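PDB 6QVM: multiheme cytochrome cf from Carboxydothermus ferrireducens DSM 11255, which probably passes electrons through a series of c-type hemes to insoluble extracellular Fe(III), working from within the S-layer of the cell. Local coordinates for residues H45-Q48 with R54-M57; S260-F265 with N299-D304; T382-H387 with E396-Y401. All coordinates share one frame; numbering follows the deposited sequence.

The three contacts follow one another along the chain and do not touch. Contact 1 is a surface contact, about 40 Å from the centre of the chain. Contact 2, partly buried, lies on the opposite side of that centre, and the centres of the two contacts are about 67 Å apart. Contact 3 is the most central, about 17 Å out. Contacts 1 and 3 each hold a histidine that binds a heme iron, but contact 1 is held by hydrogen bonds and a stack, contact 3 by a shared calcium ion. Contact 2 has no bound group: a loop lies on an aromatic side chain of a sheet edge strand. No two share a helix or strand.

Contact 1. Residues H45-Q48 with R54-M57; sequences HKSQ and RDQM. With HEC (heme c), chain F.
Arg-54 lays its guanidinium flat on the imidazole of His-45, with centres 4.0 Å apart and planes at 14°. The bend at chi3 (-76°) brings the group over the ring, and CD also makes a CH-pi contact with the same face. The planar end is not held by stacking alone. Arg-54 NH2 donates to Ser-44 O, and Arg-54 NH1 lies 3.4 Å from C1D of the heme. A serine here would probably leave one face of the imidazole without its stacked partner and Ser-44 O without this donor.

The backbone adds a second link: Asp-55 N donates to His-45 O at 2.9 Å. The Asp-55 carboxylate then uses both oxygens on Ser-47. Asp-55 OD2 takes Ser-47 N at 2.7 Å, met from above the carboxylate plane. Asp-55 OD1 takes the Ser-47 hydroxyl OG at 2.6 Å, on the syn side and 23° out of the plane. Ser-47 OG is itself an acceptor for Gly-53 N, so this hydroxyl both gives and receives. These bonds join the two ends of the loop 45-57, and the acid has two donors that probably help to offset its charge.

His-45 NE2 binds the heme iron at 2.1 Å. His-63, in the CXXCH motif just downstream, gives the other axial bond. The arrangement is the bis-histidine heme c site of multiheme cytochromes, with the distal histidine carried on a loop.

Contact 2. Residues S260-F265 with N299-D304; sequences SLNDKF and NQWVAD
Asn-262 lies across the face of Trp-301, where an Asx turn in the loop 260-265 meets the edge strand 300-303 of a five-stranded antiparallel sheet. The strand starts at a G1 beta bulge, in which Asn-299 and Gln-300 both face Asp-295. No hydrogen bond joins the two segments.

The asparagine and the indole cross at about a right angle, and the amide plane is tilted 51° from the ring plane. CB sits over the five-membered ring, 3.8 Å from its centroid and close to the ring normal, a CH-pi contact. The amide nitrogen lies farther along, over the six-membered ring, with Asn-262 ND2 3.3 Å from Trp-301 CZ3. CG is anti to the backbone N (chi1 -166°), and this carries the amide out over the indole.

Phe-265 meets the same indole obliquely. Its ring is turned 80° from the six-membered ring, and its CZ is 4.0 Å from Trp-301 CZ3. The amide nitrogen of Asn-262 also stands over the centre of the Phe-265 ring. It therefore lies against faces of both aromatics. Leu-261 packs at the pyrrole end, its CB 4.1 Å from Trp-301 CD1.

The indole belongs to a larger aromatic cluster. Phe-294 of the adjacent strand meets it edge-to-face, and Trp-259 and Phe-282 also meet it. Trp-301 NE1 is hydrogen-bonded to Leu-258 O, which ties the ring to the chain just before the loop. This is structural packing of a loop on an aromatic side chain of the edge strand. The other end of the amide fixes its rotation: Asn-262 OD1 accepts Lys-264 N at 3.2 Å and, weakly, Phe-265 N at 3.3 Å.

Contact 3. Residues T382-H387 with E396-Y401; sequences TCEKCH and EYNDEY. With CA (calcium ion), chain S; HEC (heme c), chain J; NGA (2-acetamido-2-deoxy-beta-D-galactopyranose), chain D.
The backbones keep apart: Glu-384, on a weakly bonded helix at about 382-384, and Asn-398, in the turn after Glu-396, point their CB atoms at each other. Between them is a calcium site, one of whose ligands, Glu-384, lies inside the CXXCH heme-binding motif 383-387.

Glu-384 reaches the ion with an extended chain and binds it through OE2 at 2.4 Å. Asn-398 comes from the opposite direction, its side chain also a ligand. Asp-399 OD1 binds at 2.4 Å, and Gly-395 O and three waters complete seven ligands. The calcium probably offsets the repulsion between the two carboxylates, and it joins segments that bury little surface together.

The helix side is bound to a heme c. Cys-383 SG and Cys-386 SG are covalently linked to its CAB and CAC. His-387 NE2 binds the iron at 2.0 Å, with His-243 on the other side. Calcium and heme thus share one short stretch of chain.

Within 396-401, Asn-398 CB sits over one face of the Tyr-397 ring, whose OH is hydrogen-bonded to Ile-471 O. Glu-396 O receives both Asp-399 N and Tyr-401 OH, from opposite faces of its plane. Glu-400 OE1 takes N2 of an N-acetylgalactosamine at 3.0 Å. At the ion, water 1 donates to Asp-399 OD2 at 2.7 Å, and the same oxygen is also hydrogen-bonded to Asn-572 ND2.

Contact 1. Residues H45-Q48 with R54-M57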
loop_
_atom_site.group_PDB
_atom_site.type_symbol
_atom_site.label_atom_id
_atom_site.label_comp_id
_atom_site.label_asym_id
_atom_site.label_seq_id
_atom_site.Cartn_x
_atom_site.Cartn_y
_atom_site.Cartn_z
ATOM N N HIS A 45 -17.232 29.352 -17.336
ATOM C CA HIS A 45 -17.833 29.962 -16.158
ATOM C C HIS A 45 -17.093 31.202 -15.679
ATOM O O HIS A 45 -17.576 31.877 -14.761
ATOM C CB HIS A 45 -17.868 28.967 -14.997
ATOM C CG HIS A 45 -18.814 27.824 -15.194
ATOM N ND1 HIS A 45 -18.973 27.181 -16.403
ATOM C CD2 HIS A 45 -19.643 27.199 -14.324
ATOM C CE1 HIS A 45 -19.858 26.206 -16.268
ATOM N NE2 HIS A 45 -20.281 26.197 -15.015
ATOM N N LYS A 46 -15.939 31.506 -16.264
ATOM C CA LYS A 46 -15.038 32.473 -15.663
ATOM C C LYS A 46 -15.614 33.880 -15.701
ATOM O O LYS A 46 -16.176 34.317 -16.709
ATOM C CB LYS A 46 -13.682 32.454 -16.363
ATOM C CG LYS A 46 -12.666 33.405 -15.748
ATOM C CD LYS A 46 -11.247 33.047 -16.153
ATOM C CE LYS A 46 -10.281 34.163 -15.790
ATOM N NZ LYS A 46 -8.943 33.954 -16.404
ATOM N N SER A 47 -15.471 34.586 -14.583
ATOM C CA SER A 47 -15.807 36.001 -14.513
ATOM C C SER A 47 -14.630 36.826 -15.014
ATOM O O SER A 47 -13.508 36.689 -14.515
ATOM C CB SER A 47 -16.162 36.408 -13.085
ATOM O OG SER A 47 -17.415 35.878 -12.694
ATOM N N GLN A 48 -14.879 37.663 -16.007
ATOM C CA GLN A 48 -13.914 38.708 -16.281
ATOM C C GLN A 48 -14.044 39.797 -15.215
ATOM O O GLN A 48 -15.098 39.924 -14.589
ATOM C CB GLN A 48 -14.138 39.293 -17.674
ATOM C CG GLN A 48 -13.568 38.422 -18.792
ATOM C CD GLN A 48 -12.073 38.181 -18.634
ATOM O OE1 GLN A 48 -11.298 39.122 -18.463
ATOM N NE2 GLN A 48 -11.666 36.917 -18.678
ATOM N N ARG A 54 -20.584 32.620 -13.822
ATOM C CA ARG A 54 -21.060 31.496 -13.024
ATOM C C ARG A 54 -20.059 31.063 -11.955
ATOM O O ARG A 54 -20.467 30.441 -10.965
ATOM C CB ARG A 54 -21.407 30.315 -13.934
ATOM C CG ARG A 54 -22.705 30.501 -14.705
ATOM C CD ARG A 54 -22.911 29.405 -15.726
ATOM N NE ARG A 54 -22.063 29.585 -16.897
ATOM C CZ ARG A 54 -22.021 28.742 -17.921
ATOM N NH1 ARG A 54 -22.779 27.652 -17.912
ATOM N NH2 ARG A 54 -21.240 28.995 -18.962
ATOM N N ASP A 55 -18.769 31.381 -12.116
ATOM C CA ASP A 55 -17.797 30.994 -11.102
ATOM C C ASP A 55 -18.008 31.712 -9.774
ATOM O O ASP A 55 -17.366 31.341 -8.788
ATOM C CB ASP A 55 -16.368 31.226 -11.609
ATOM C CG ASP A 55 -16.057 32.692 -11.899
ATOM O OD1 ASP A 55 -16.878 33.576 -11.597
ATOM O OD2 ASP A 55 -14.968 32.959 -12.447
ATOM N N GLN A 56 -18.869 32.731 -9.735
ATOM C CA GLN A 56 -19.206 33.441 -8.509
ATOM C C GLN A 56 -20.626 33.158 -8.039
ATOM O O GLN A 56 -21.085 33.791 -7.085
ATOM C CB GLN A 56 -19.045 34.953 -8.693
ATOM C CG GLN A 56 -17.628 35.462 -8.779
ATOM C CD GLN A 56 -17.588 36.959 -8.998
ATOM O OE1 GLN A 56 -18.416 37.697 -8.462
ATOM N NE2 GLN A 56 -16.639 37.415 -9.805
ATOM N N MET A 57 -21.337 32.243 -8.689
ATOM C CA MET A 57 -22.719 31.962 -8.342
ATOM C C MET A 57 -22.803 30.679 -7.518
ATOM O O MET A 57 -21.805 30.002 -7.267
ATOM C CB MET A 57 -23.576 31.877 -9.607
ATOM C CG MET A 57 -23.818 33.225 -10.271
ATOM S SD MET A 57 -24.548 33.095 -11.914
ATOM C CE MET A 57 -26.031 32.148 -11.570
HETATM FE FE HEC F . -21.379 24.776 -13.987
HETATM C CHA HEC F . -20.753 22.662 -16.685
HETATM C CHB HEC F . -18.680 23.395 -12.365
HETATM C CHC HEC F . -21.892 26.891 -11.301
HETATM C CHD HEC F . -24.335 25.762 -15.342
HETATM N NA HEC F . -19.972 23.312 -14.455
HETATM C C1A HEC F . -19.925 22.522 -15.587
HETATM C C2A HEC F . -18.863 21.539 -15.434
HETATM C C3A HEC F . -18.309 21.743 -14.215
HETATM C C4A HEC F . -18.991 22.861 -13.595
HETATM C CMA HEC F . -17.147 20.994 -13.523
HETATM C CAA HEC F . -18.553 20.480 -16.533
HETATM C CBA HEC F . -17.075 20.125 -16.722
HETATM C CGA HEC F . -16.392 21.115 -17.626
HETATM O O1A HEC F . -15.206 21.445 -17.367
HETATM O O2A HEC F . -17.035 21.577 -18.600
HETATM N NB HEC F . -20.484 25.074 -12.159
HETATM C C1B HEC F . -19.313 24.456 -11.751
HETATM C C2B HEC F . -18.859 25.113 -10.544
HETATM C C3B HEC F . -19.754 26.065 -10.226
HETATM C C4B HEC F . -20.788 26.064 -11.244
HETATM C CMB HEC F . -17.609 24.699 -9.739
HETATM C CAB HEC F . -19.711 27.032 -9.019
HETATM C CBB HEC F . -18.490 27.977 -9.083
HETATM N NC HEC F . -22.842 26.041 -13.406
HETATM C C1C HEC F . -22.865 26.852 -12.286
HETATM C C2C HEC F . -24.100 27.627 -12.301
HETATM C C3C HEC F . -24.708 27.410 -13.493
HETATM C C4C HEC F . -23.965 26.348 -14.151
HETATM C CMC HEC F . -24.402 28.738 -11.272
HETATM C CAC HEC F . -26.071 27.907 -14.064
HETATM C CBC HEC F . -26.376 29.408 -13.909
HETATM N ND HEC F . -22.398 24.261 -15.733
HETATM C C1D HEC F . -23.593 24.878 -16.097
HETATM C C2D HEC F . -23.952 24.431 -17.417
HETATM C C3D HEC F . -22.839 23.467 -17.845
HETATM C C4D HEC F . -21.911 23.420 -16.735
HETATM C CMD HEC F . -25.199 24.855 -18.216
HETATM C CAD HEC F . -22.764 22.715 -19.188
HETATM C CBD HEC F . -22.222 23.669 -20.247
HETATM C CGD HEC F . -20.743 23.851 -20.011
HETATM O O1D HEC F . -20.024 22.820 -19.894
HETATM O O2D HEC F . -20.284 25.024 -19.930
#

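Contact 2. Residues S260-F265 with N299-D304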
loop_
_atom_site.group_PDB
_atom_site.type_symbol
_atom_site.label_atom_id
_atom_site.label_comp_id
_atom_site.label_asym_id
_atom_site.label_seq_id
_atom_site.Cartn_x
_atom_site.Cartn_y
_atom_site.Cartn_z
ATOM N N SER A 260 34.202 1.537 13.243
ATOM C CA SER A 260 35.602 1.308 13.585
ATOM C C SER A 260 35.944 -0.173 13.654
ATOM O O SER A 260 37.126 -0.523 13.634
ATOM C CB SER A 260 35.946 1.978 14.911
ATOM O OG SER A 260 35.161 1.452 15.963
ATOM N N LEU A 261 34.945 -1.047 13.727
ATOM C CA LEU A 261 35.154 -2.486 13.650
ATOM C C LEU A 261 35.188 -2.998 12.213
ATOM O O LEU A 261 35.411 -4.194 12.000
ATOM C CB LEU A 261 34.056 -3.227 14.428
ATOM C CG LEU A 261 33.784 -2.868 15.895
ATOM C CD1 LEU A 261 33.015 -4.000 16.570
ATOM C CD2 LEU A 261 35.072 -2.566 16.651
ATOM N N ASN A 262 34.943 -2.129 11.229
ATOM C CA ASN A 262 34.949 -2.506 9.818
ATOM C C ASN A 262 36.301 -2.113 9.231
ATOM O O ASN A 262 36.612 -0.923 9.113
ATOM C CB ASN A 262 33.802 -1.834 9.065
ATOM C CG ASN A 262 33.560 -2.449 7.700
ATOM O OD1 ASN A 262 34.447 -3.073 7.121
ATOM N ND2 ASN A 262 32.348 -2.281 7.183
ATOM N N ASP A 263 37.107 -3.114 8.877
ATOM C CA ASP A 263 38.466 -2.893 8.402
ATOM C C ASP A 263 38.580 -2.839 6.878
ATOM O O ASP A 263 39.639 -2.462 6.368
ATOM C CB ASP A 263 39.395 -3.987 8.944
ATOM C CG ASP A 263 38.824 -5.375 8.751
ATOM O OD1 ASP A 263 37.588 -5.497 8.632
ATOM O OD2 ASP A 263 39.611 -6.344 8.707
ATOM N N LYS A 264 37.530 -3.198 6.141
ATOM C CA LYS A 264 37.576 -3.154 4.685
ATOM C C LYS A 264 36.960 -1.896 4.088
ATOM O O LYS A 264 37.441 -1.431 3.047
ATOM C CB LYS A 264 36.879 -4.383 4.094
ATOM C CG LYS A 264 37.463 -5.706 4.591
ATOM C CD LYS A 264 37.470 -6.786 3.533
ATOM C CE LYS A 264 37.833 -8.131 4.148
ATOM N NZ LYS A 264 37.982 -9.193 3.115
ATOM N N PHE A 265 35.931 -1.313 4.714
ATOM C CA PHE A 265 35.387 -0.062 4.203
ATOM C C PHE A 265 34.774 0.747 5.336
ATOM O O PHE A 265 34.640 0.280 6.470
ATOM C CB PHE A 265 34.373 -0.293 3.069
ATOM C CG PHE A 265 33.195 -1.152 3.448
ATOM C CD1 PHE A 265 33.287 -2.534 3.405
ATOM C CD2 PHE A 265 31.991 -0.579 3.828
ATOM C CE1 PHE A 265 32.206 -3.329 3.747
ATOM C CE2 PHE A 265 30.906 -1.367 4.164
ATOM C CZ PHE A 265 31.012 -2.743 4.119
ATOM N N ASN A 299 24.863 -7.900 16.048
ATOM C CA ASN A 299 25.500 -6.587 16.133
ATOM C C ASN A 299 26.862 -6.548 15.440
ATOM O O ASN A 299 27.767 -5.830 15.881
ATOM C CB ASN A 299 25.648 -6.152 17.599
ATOM C CG ASN A 299 25.314 -4.697 17.815
ATOM O OD1 ASN A 299 24.683 -4.065 16.972
ATOM N ND2 ASN A 299 25.724 -4.158 18.961
ATOM N N GLN A 300 27.028 -7.292 14.346
ATOM C CA GLN A 300 28.368 -7.588 13.854
ATOM C C GLN A 300 28.473 -7.469 12.341
ATOM O O GLN A 300 27.533 -7.788 11.606
ATOM C CB GLN A 300 28.795 -8.999 14.265
ATOM C CG GLN A 300 29.899 -9.026 15.307
ATOM C CD GLN A 300 29.893 -10.303 16.123
ATOM O OE1 GLN A 300 30.074 -11.398 15.590
ATOM N NE2 GLN A 300 29.659 -10.168 17.422
ATOM N N TRP A 301 29.648 -7.026 11.891
ATOM C CA TRP A 301 30.042 -7.165 10.498
ATOM C C TRP A 301 30.363 -8.627 10.213
ATOM O O TRP A 301 31.217 -9.222 10.878
ATOM C CB TRP A 301 31.258 -6.292 10.198
ATOM C CG TRP A 301 31.032 -4.838 10.403
ATOM C CD1 TRP A 301 31.419 -4.092 11.475
ATOM C CD2 TRP A 301 30.360 -3.944 9.512
ATOM N NE1 TRP A 301 31.034 -2.784 11.305
ATOM C CE2 TRP A 301 30.375 -2.669 10.109
ATOM C CE3 TRP A 301 29.746 -4.100 8.267
ATOM C CZ2 TRP A 301 29.799 -1.555 9.502
ATOM C CZ3 TRP A 301 29.172 -3.002 7.671
ATOM C CH2 TRP A 301 29.204 -1.742 8.284
ATOM N N VAL A 302 29.682 -9.202 9.225
ATOM C CA VAL A 302 29.946 -10.564 8.787
ATOM C C VAL A 302 30.331 -10.527 7.313
ATOM O O VAL A 302 30.074 -9.553 6.603
ATOM C CB VAL A 302 28.746 -11.508 9.016
ATOM C CG1 VAL A 302 28.361 -11.544 10.492
ATOM C CG2 VAL A 302 27.559 -11.099 8.156
ATOM N N ALA A 303 30.955 -11.611 6.859
ATOM C CA ALA A 303 31.396 -11.707 5.476
ATOM C C ALA A 303 30.214 -11.984 4.555
ATOM O O ALA A 303 29.326 -12.778 4.883
ATOM C CB ALA A 303 32.447 -12.806 5.330
ATOM N N ASP A 304 30.206 -11.322 3.397
ATOM C CA ASP A 304 29.117 -11.461 2.441
ATOM C C ASP A 304 29.685 -11.601 1.040
ATOM O O ASP A 304 30.622 -10.890 0.668
ATOM C CB ASP A 304 28.159 -10.266 2.508
ATOM C CG ASP A 304 26.824 -10.555 1.853
ATOM O OD1 ASP A 304 25.972 -11.196 2.502
ATOM O OD2 ASP A 304 26.633 -10.155 0.685
#

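Contact 3. Residues T382-H387 with E396-Y401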
loop_
_atom_site.group_PDB
_atom_site.type_symbol
_atom_site.label_atom_id
_atom_site.label_comp_id
_atom_site.label_asym_id
_atom_site.label_seq_id
_atom_site.Cartn_x
_atom_site.Cartn_y
_atom_site.Cartn_z
ATOM N N THR A 382 -0.384 -6.006 -9.098
ATOM C CA THR A 382 0.217 -4.825 -8.484
ATOM C C THR A 382 1.448 -5.204 -7.669
ATOM O O THR A 382 2.442 -4.469 -7.639
ATOM C CB THR A 382 -0.815 -4.112 -7.614
ATOM O OG1 THR A 382 -1.894 -3.656 -8.440
ATOM C CG2 THR A 382 -0.200 -2.926 -6.888
ATOM N N CYS A 383 1.415 -6.374 -7.035
ATOM C CA CYS A 383 2.516 -6.845 -6.204
ATOM C C CYS A 383 3.455 -7.801 -6.926
ATOM O O CYS A 383 4.650 -7.843 -6.609
ATOM C CB CYS A 383 1.974 -7.548 -4.955
ATOM S SG CYS A 383 0.475 -6.807 -4.275
ATOM N N GLU A 384 2.944 -8.558 -7.899
ATOM C CA GLU A 384 3.725 -9.620 -8.521
ATOM C C GLU A 384 4.871 -9.098 -9.377
ATOM O O GLU A 384 5.783 -9.865 -9.688
ATOM C CB GLU A 384 2.818 -10.511 -9.368
ATOM C CG GLU A 384 2.029 -11.533 -8.566
ATOM C CD GLU A 384 0.903 -12.156 -9.368
ATOM O OE1 GLU A 384 0.292 -11.447 -10.192
ATOM O OE2 GLU A 384 0.633 -13.359 -9.184
ATOM N N LYS A 385 4.853 -7.824 -9.770
ATOM C CA LYS A 385 5.953 -7.317 -10.583
ATOM C C LYS A 385 7.254 -7.242 -9.797
ATOM O O LYS A 385 8.324 -7.148 -10.406
ATOM C CB LYS A 385 5.594 -5.952 -11.165
ATOM C CG LYS A 385 5.218 -4.910 -10.134
ATOM C CD LYS A 385 4.169 -3.962 -10.703
ATOM C CE LYS A 385 4.456 -2.508 -10.342
ATOM N NZ LYS A 385 3.523 -1.564 -11.021
ATOM N N CYS A 386 7.183 -7.280 -8.466
ATOM C CA CYS A 386 8.349 -7.461 -7.608
ATOM C C CYS A 386 8.345 -8.798 -6.882
ATOM O O CYS A 386 9.378 -9.466 -6.829
ATOM C CB CYS A 386 8.442 -6.332 -6.578
ATOM S SG CYS A 386 8.552 -4.670 -7.279
ATOM N N HIS A 387 7.203 -9.209 -6.330
ATOM C CA HIS A 387 7.067 -10.527 -5.710
ATOM C C HIS A 387 6.649 -11.540 -6.777
ATOM O O HIS A 387 5.522 -12.037 -6.806
ATOM C CB HIS A 387 6.047 -10.484 -4.580
ATOM C CG HIS A 387 6.324 -9.459 -3.524
ATOM N ND1 HIS A 387 6.870 -9.787 -2.302
ATOM C CD2 HIS A 387 6.086 -8.126 -3.486
ATOM C CE1 HIS A 387 6.984 -8.695 -1.567
ATOM N NE2 HIS A 387 6.514 -7.674 -2.261
ATOM N N GLU A 396 3.502 -17.105 -6.420
ATOM C CA GLU A 396 3.179 -18.483 -6.775
ATOM C C GLU A 396 1.761 -18.882 -6.385
ATOM O O GLU A 396 1.276 -19.910 -6.864
ATOM C CB GLU A 396 4.166 -19.447 -6.122
ATOM C CG GLU A 396 4.119 -19.444 -4.596
ATOM C CD GLU A 396 5.134 -18.496 -3.972
ATOM O OE1 GLU A 396 5.650 -18.816 -2.877
ATOM O OE2 GLU A 396 5.418 -17.439 -4.579
ATOM N N TYR A 397 1.083 -18.094 -5.545
ATOM C CA TYR A 397 -0.204 -18.510 -4.997
ATOM C C TYR A 397 -1.268 -18.737 -6.070
ATOM O O TYR A 397 -2.230 -19.472 -5.820
ATOM C CB TYR A 397 -0.700 -17.472 -3.984
ATOM C CG TYR A 397 -1.659 -16.464 -4.567
ATOM C CD1 TYR A 397 -1.199 -15.411 -5.342
ATOM C CD2 TYR A 397 -3.025 -16.566 -4.341
ATOM C CE1 TYR A 397 -2.073 -14.491 -5.887
ATOM C CE2 TYR A 397 -3.907 -15.647 -4.876
ATOM C CZ TYR A 397 -3.427 -14.611 -5.651
ATOM O OH TYR A 397 -4.301 -13.690 -6.184
ATOM N N ASN A 398 -1.130 -18.119 -7.247
ATOM C CA ASN A 398 -2.099 -18.281 -8.327
ATOM C C ASN A 398 -1.463 -18.859 -9.588
ATOM O O ASN A 398 -2.017 -18.710 -10.680
ATOM C CB ASN A 398 -2.795 -16.955 -8.644
ATOM C CG ASN A 398 -1.832 -15.867 -9.094
ATOM O OD1 ASN A 398 -0.635 -16.098 -9.266
ATOM N ND2 ASN A 398 -2.362 -14.668 -9.293
ATOM N N ASP A 399 -0.314 -19.514 -9.458
ATOM C CA ASP A 399 0.420 -20.019 -10.605
ATOM C C ASP A 399 -0.075 -21.411 -10.993
ATOM O O ASP A 399 -0.959 -21.993 -10.358
ATOM C CB ASP A 399 1.918 -20.032 -10.307
ATOM C CG ASP A 399 2.540 -18.650 -10.372
ATOM O OD1 ASP A 399 1.800 -17.682 -10.653
ATOM O OD2 ASP A 399 3.768 -18.540 -10.158
ATOM N N GLU A 400 0.516 -21.952 -12.055
ATOM C CA GLU A 400 0.231 -23.296 -12.540
ATOM C C GLU A 400 1.359 -24.226 -12.110
ATOM O O GLU A 400 2.534 -23.941 -12.365
ATOM C CB GLU A 400 0.090 -23.287 -14.063
ATOM C CG GLU A 400 -0.191 -24.638 -14.698
ATOM C CD GLU A 400 -0.312 -24.547 -16.212
ATOM O OE1 GLU A 400 -0.869 -25.483 -16.830
ATOM O OE2 GLU A 400 0.149 -23.530 -16.778
ATOM N N TYR A 401 1.001 -25.331 -11.461
ATOM C CA TYR A 401 1.966 -26.223 -10.832
ATOM C C TYR A 401 2.012 -27.566 -11.542
ATOM O O TYR A 401 0.972 -28.130 -11.897
ATOM C CB TYR A 401 1.622 -26.493 -9.366
ATOM C CG TYR A 401 1.187 -25.310 -8.541
ATOM C CD1 TYR A 401 1.721 -24.044 -8.747
ATOM C CD2 TYR A 401 0.242 -25.469 -7.539
ATOM C CE1 TYR A 401 1.312 -22.965 -7.985
ATOM C CE2 TYR A 401 -0.166 -24.406 -6.771
ATOM C CZ TYR A 401 0.371 -23.153 -6.994
ATOM O OH TYR A 401 -0.049 -22.093 -6.222
HETATM CA CA CA S . 1.535 -15.385 -10.078
HETATM FE FE HEC J . 6.445 -5.970 -1.282
HETATM C CHA HEC J . 8.510 -6.561 1.357
HETATM C CHB HEC J . 3.860 -7.513 0.408
HETATM C CHC HEC J . 4.224 -4.892 -3.680
HETATM C CHD HEC J . 9.087 -4.937 -3.255
HETATM N NA HEC J . 6.214 -6.857 0.539
HETATM C C1A HEC J . 7.223 -7.040 1.462
HETATM C C2A HEC J . 6.696 -7.824 2.561
HETATM C C3A HEC J . 5.413 -8.092 2.298
HETATM C C4A HEC J . 5.089 -7.494 1.020
HETATM C CMA HEC J . 4.460 -8.908 3.192
HETATM C CAA HEC J . 7.492 -8.271 3.806
HETATM C CBA HEC J . 7.285 -7.254 4.923
HETATM C CGA HEC J . 7.945 -7.774 6.173
HETATM O O1A HEC J . 9.052 -8.374 6.080
HETATM O O2A HEC J . 7.359 -7.578 7.269
HETATM N NB HEC J . 4.423 -6.174 -1.585
HETATM C C1B HEC J . 3.535 -6.805 -0.731
HETATM C C2B HEC J . 2.198 -6.602 -1.243
HETATM C C3B HEC J . 2.293 -5.885 -2.382
HETATM C C4B HEC J . 3.700 -5.598 -2.613
HETATM C CMB HEC J . 0.934 -7.186 -0.571
HETATM C CAB HEC J . 1.131 -5.427 -3.299
HETATM C CBB HEC J . 0.092 -4.548 -2.557
HETATM N NC HEC J . 6.634 -5.137 -3.147
HETATM C C1C HEC J . 5.575 -4.689 -3.926
HETATM C C2C HEC J . 6.123 -3.986 -5.077
HETATM C C3C HEC J . 7.470 -3.935 -4.936
HETATM C C4C HEC J . 7.811 -4.699 -3.737
HETATM C CMC HEC J . 5.273 -3.277 -6.162
HETATM C CAC HEC J . 8.519 -3.304 -5.902
HETATM C CBC HEC J . 8.316 -1.788 -6.147
HETATM N ND HEC J . 8.478 -5.780 -0.997
HETATM C C1D HEC J . 9.384 -5.328 -1.961
HETATM C C2D HEC J . 10.707 -5.352 -1.385
HETATM C C3D HEC J . 10.520 -5.857 0.049
HETATM C C4D HEC J . 9.107 -6.096 0.204
HETATM C CMD HEC J . 12.034 -4.953 -2.059
HETATM C CAD HEC J . 11.607 -6.046 1.119
HETATM C CBD HEC J . 11.555 -4.772 1.971
HETATM C CGD HEC J . 12.677 -4.713 2.975
HETATM O O1D HEC J . 13.208 -5.797 3.334
HETATM O O2D HEC J . 13.029 -3.585 3.419
HETATM C C1 NGA D . -2.962 -22.554 -17.756
HETATM C C2 NGA D . -2.788 -23.185 -19.138
HETATM C C3 NGA D . -1.513 -22.651 -19.820
HETATM C C4 NGA D . -1.586 -21.127 -19.780
HETATM C C5 NGA D . -1.840 -20.585 -18.376
HETATM C C6 NGA D . -2.003 -19.069 -18.381
HETATM C C7 NGA D . -3.990 -25.326 -19.038
HETATM C C8 NGA D . -5.229 -24.599 -19.488
HETATM N N2 NGA D . -2.854 -24.625 -18.931
HETATM O O3 NGA D . -1.316 -23.064 -21.177
HETATM O O4 NGA D . -2.654 -20.708 -20.596
HETATM O O5 NGA D . -3.012 -21.149 -17.837
HETATM O O6 NGA D . -0.759 -18.470 -18.671
HETATM O O7 NGA D . -4.056 -26.531 -18.786
HETATM O O HOH W 1 3.972 -15.827 -10.095
HETATM O O HOH W 2 2.595 -13.695 -11.602
HETATM O O HOH W 3 0.201 -15.289 -12.356
#